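PDB 1V67: ferripyochelin binding protein from Pyrococcus horikoshii, which binds zinc and calcium as a trimeric left-handed beta-helix protein of the gamma-carbonic anhydrase-like family, and probably catalyses carbon dioxide hydration. Local coordinates for residues Phe18-Ala23 with Lys168-Ile173. Numbering follows the deposited sequence.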
ATOM      1  N   PHE A  18      10.404 -13.702  12.460  1.00 33.19           N
ATOM      2  CA  PHE A  18       9.005 -13.480  12.777  1.00 30.68           C
ATOM      3  C   PHE A  18       8.250 -13.219  11.473  1.00 31.25           C
ATOM      4  O   PHE A  18       8.682 -12.423  10.637  1.00 26.98           O
ATOM      5  CB  PHE A  18       8.845 -12.282  13.726  1.00 26.46           C
ATOM      6  CG  PHE A  18       7.420 -11.806  13.854  1.00 29.34           C
ATOM      7  CD1 PHE A  18       6.439 -12.641  14.382  1.00 31.52           C
ATOM      8  CD2 PHE A  18       7.054 -10.534  13.428  1.00 29.55           C
ATOM      9  CE1 PHE A  18       5.109 -12.229  14.453  1.00 25.19           C
ATOM     10  CE2 PHE A  18       5.726 -10.113  13.495  1.00 27.17           C
ATOM     11  CZ  PHE A  18       4.754 -10.958  14.018  1.00 24.39           C
ATOM     12  N   VAL A  19       7.133 -13.912  11.297  1.00 28.15           N
ATOM     13  CA  VAL A  19       6.321 -13.748  10.107  1.00 30.36           C
ATOM     14  C   VAL A  19       4.859 -13.730  10.506  1.00 32.26           C
ATOM     15  O   VAL A  19       4.272 -14.766  10.818  1.00 36.82           O
ATOM     16  CB  VAL A  19       6.540 -14.895   9.096  1.00 28.04           C
ATOM     17  CG1 VAL A  19       5.781 -14.598   7.806  1.00 24.92           C
ATOM     18  CG2 VAL A  19       8.024 -15.062   8.802  1.00 39.96           C
ATOM     19  N   ASP A  20       4.279 -12.538  10.497  1.00 32.37           N
ATOM     20  CA  ASP A  20       2.881 -12.342  10.850  1.00 29.92           C
ATOM     21  C   ASP A  20       1.996 -13.240   9.986  1.00 23.15           C
ATOM     22  O   ASP A  20       2.243 -13.389   8.793  1.00 30.05           O
ATOM     23  CB  ASP A  20       2.507 -10.879  10.619  1.00 28.05           C
ATOM     24  CG  ASP A  20       1.243 -10.491  11.329  1.00 27.95           C
ATOM     25  OD1 ASP A  20       1.325 -10.153  12.529  1.00 39.65           O
ATOM     26  OD2 ASP A  20       0.168 -10.540  10.698  1.00 39.04           O
ATOM     27  N   GLU A  21       0.951 -13.818  10.572  1.00 29.93           N
ATOM     28  CA  GLU A  21       0.069 -14.706   9.810  1.00 36.34           C
ATOM     29  C   GLU A  21      -0.751 -13.976   8.747  1.00 33.89           C
ATOM     30  O   GLU A  21      -1.362 -14.601   7.872  1.00 37.58           O
ATOM     31  CB  GLU A  21      -0.848 -15.491  10.759  1.00 34.50           C
ATOM     32  CG  GLU A  21      -1.454 -14.691  11.881  1.00 37.11           C
ATOM     33  CD  GLU A  21      -2.517 -15.475  12.623  1.00 47.91           C
ATOM     34  OE1 GLU A  21      -2.297 -16.677  12.894  1.00 46.14           O
ATOM     35  OE2 GLU A  21      -3.571 -14.887  12.939  1.00 41.33           O
ATOM     36  N   ASN A  22      -0.732 -12.645   8.827  1.00 29.39           N
ATOM     37  CA  ASN A  22      -1.452 -11.778   7.894  1.00 28.96           C
ATOM     38  C   ASN A  22      -0.506 -11.339   6.764  1.00 27.99           C
ATOM     39  O   ASN A  22      -0.921 -10.683   5.807  1.00 32.28           O
ATOM     40  CB  ASN A  22      -2.039 -10.556   8.634  1.00 28.18           C
ATOM     41  CG  ASN A  22      -2.910 -10.945   9.834  1.00 36.12           C
ATOM     42  OD1 ASN A  22      -2.594 -10.606  10.974  1.00 33.95           O
ATOM     43  ND2 ASN A  22      -4.010 -11.644   9.577  1.00 36.14           N
ATOM     44  N   ALA A  23       0.771 -11.689   6.890  1.00 28.58           N
ATOM     45  CA  ALA A  23       1.754 -11.380   5.858  1.00 25.55           C
ATOM     46  C   ALA A  23       1.692 -12.560   4.878  1.00 26.94           C
ATOM     47  O   ALA A  23       1.105 -13.591   5.193  1.00 28.95           O
ATOM     48  CB  ALA A  23       3.141 -11.267   6.488  1.00 22.74           C
ATOM     49  N   LYS A 168       6.219 -13.493  21.519  1.00 39.24           N
ATOM     50  CA  LYS A 168       5.905 -13.924  22.876  1.00 41.97           C
ATOM     51  C   LYS A 168       4.593 -13.410  23.471  1.00 46.58           C
ATOM     52  O   LYS A 168       3.882 -14.164  24.138  1.00 52.04           O
ATOM     53  CB  LYS A 168       7.050 -13.538  23.813  1.00 34.77           C
ATOM     54  CG  LYS A 168       8.393 -14.155  23.461  1.00 42.87           C
ATOM     55  CD  LYS A 168       9.465 -13.699  24.444  1.00 54.65           C
ATOM     56  CE  LYS A 168      10.813 -14.344  24.157  1.00 54.47           C
ATOM     57  NZ  LYS A 168      11.861 -13.867  25.104  1.00 44.78           N
ATOM     58  N   GLY A 169       4.270 -12.140  23.234  1.00 48.45           N
ATOM     59  CA  GLY A 169       3.061 -11.573  23.811  1.00 37.34           C
ATOM     60  C   GLY A 169       1.857 -11.324  22.920  1.00 43.95           C
ATOM     61  O   GLY A 169       0.830 -10.848  23.406  1.00 42.61           O
ATOM     62  N   ARG A 170       1.966 -11.619  21.628  1.00 45.76           N
ATOM     63  CA  ARG A 170       0.839 -11.422  20.722  1.00 43.49           C
ATOM     64  C   ARG A 170      -0.213 -12.479  21.013  1.00 43.44           C
ATOM     65  O   ARG A 170       0.113 -13.632  21.296  1.00 40.30           O
ATOM     66  CB  ARG A 170       1.286 -11.527  19.261  1.00 50.08           C
ATOM     67  CG  ARG A 170       1.533 -10.190  18.589  1.00 41.05           C
ATOM     68  CD  ARG A 170       0.229  -9.529  18.170  1.00 35.68           C
ATOM     69  NE  ARG A 170      -0.317 -10.095  16.935  1.00 35.34           N
ATOM     70  CZ  ARG A 170       0.260  -9.995  15.738  1.00 36.20           C
ATOM     71  NH1 ARG A 170       1.409  -9.349  15.595  1.00 31.56           N
ATOM     72  NH2 ARG A 170      -0.317 -10.538  14.677  1.00 41.85           N
ATOM     73  N   LYS A 171      -1.476 -12.082  20.942  1.00 49.03           N
ATOM     74  CA  LYS A 171      -2.575 -12.994  21.210  1.00 50.01           C
ATOM     75  C   LYS A 171      -3.818 -12.529  20.466  1.00 47.37           C
ATOM     76  O   LYS A 171      -4.214 -11.370  20.575  1.00 47.13           O
ATOM     77  CB  LYS A 171      -2.846 -13.033  22.718  1.00 58.87           C
ATOM     78  CG  LYS A 171      -3.926 -14.005  23.171  1.00 68.72           C
ATOM     79  CD  LYS A 171      -4.052 -13.982  24.693  1.00 76.29           C
ATOM     80  CE  LYS A 171      -5.102 -14.959  25.206  1.00 73.84           C
ATOM     81  NZ  LYS A 171      -5.185 -14.949  26.699  1.00 64.72           N
ATOM     82  N   ARG A 172      -4.422 -13.426  19.698  1.00 37.96           N
ATOM     83  CA  ARG A 172      -5.628 -13.082  18.963  1.00 44.62           C
ATOM     84  C   ARG A 172      -6.831 -13.149  19.888  1.00 48.06           C
ATOM     85  O   ARG A 172      -6.917 -14.031  20.741  1.00 55.30           O
ATOM     86  CB  ARG A 172      -5.841 -14.033  17.785  1.00 41.74           C
ATOM     87  CG  ARG A 172      -7.163 -13.787  17.091  1.00 48.62           C
ATOM     88  CD  ARG A 172      -7.150 -14.177  15.629  1.00 60.33           C
ATOM     89  NE  ARG A 172      -8.363 -13.694  14.978  1.00 63.68           N
ATOM     90  CZ  ARG A 172      -8.636 -13.841  13.686  1.00 71.38           C
ATOM     91  NH1 ARG A 172      -7.780 -14.464  12.888  1.00 70.43           N
ATOM     92  NH2 ARG A 172      -9.772 -13.364  13.195  1.00 72.12           N
ATOM     93  N   ILE A 173      -7.761 -12.217  19.717  1.00 54.98           N
ATOM     94  CA  ILE A 173      -8.959 -12.179  20.548  1.00 59.07           C
ATOM     95  C   ILE A 173     -10.221 -12.014  19.708  1.00 59.81           C
ATOM     96  O   ILE A 173     -10.145 -12.236  18.482  1.00 57.31           O
ATOM     97  CB  ILE A 173      -8.892 -11.026  21.573  1.00 58.54           C
ATOM     98  CG1 ILE A 173      -8.773  -9.688  20.840  1.00 53.53           C
ATOM     99  CG2 ILE A 173      -7.712 -11.237  22.519  1.00 57.41           C
ATOM    100  CD1 ILE A 173      -8.704  -8.486  21.758  1.00 57.41           C
ATOM    101  OXT ILE A 173     -11.272 -11.675  20.287  1.00 66.56           O
TER
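Arg170 reaches Asp20 with both terminal nitrogens of its guanidinium. Arg170 is the first residue beyond helix 146-169; its CB points toward segment 18-23. The chain bends about the CB-CG and CG-CD bonds (chi2 and chi3 both -79°), which turns the guanidinium edge to the carboxylate. Arg170 NH2 makes the main bond of the salt bridge, 2.7 Å to Asp20 OD1 and fairly straight at 161°. It comes to the syn side of that oxygen, tilted 25° out of the carboxylate plane, while Asp20 OD1 lies in the guanidinium plane. Arg170 NH1 adds a weak bond to Asp20 OD1 at 3.2 Å. This NH1 also donates to His166 ND1 and lies 4.0 Å from Phe18 CZ, ring and guanidinium nearly perpendicular. Asp20 OD2 accepts from Asn22 N at 3.0 Å, forming an Asx turn. Replacing Asp20 by an alanine is likely to leave the Arg170 guanidinium without its carboxylate mate and Asn22 N without its side-chain acceptor. Tyr4 of the second subunit makes a cation-pi contact with Arg170 and a hydrogen bond to Glu21 OE2. Strand 170-172 pairs antiparallel with a strand of that subunit. The salt bridge ties an early turn of the left-handed beta-helix to the C-terminal tail at the trimer interface.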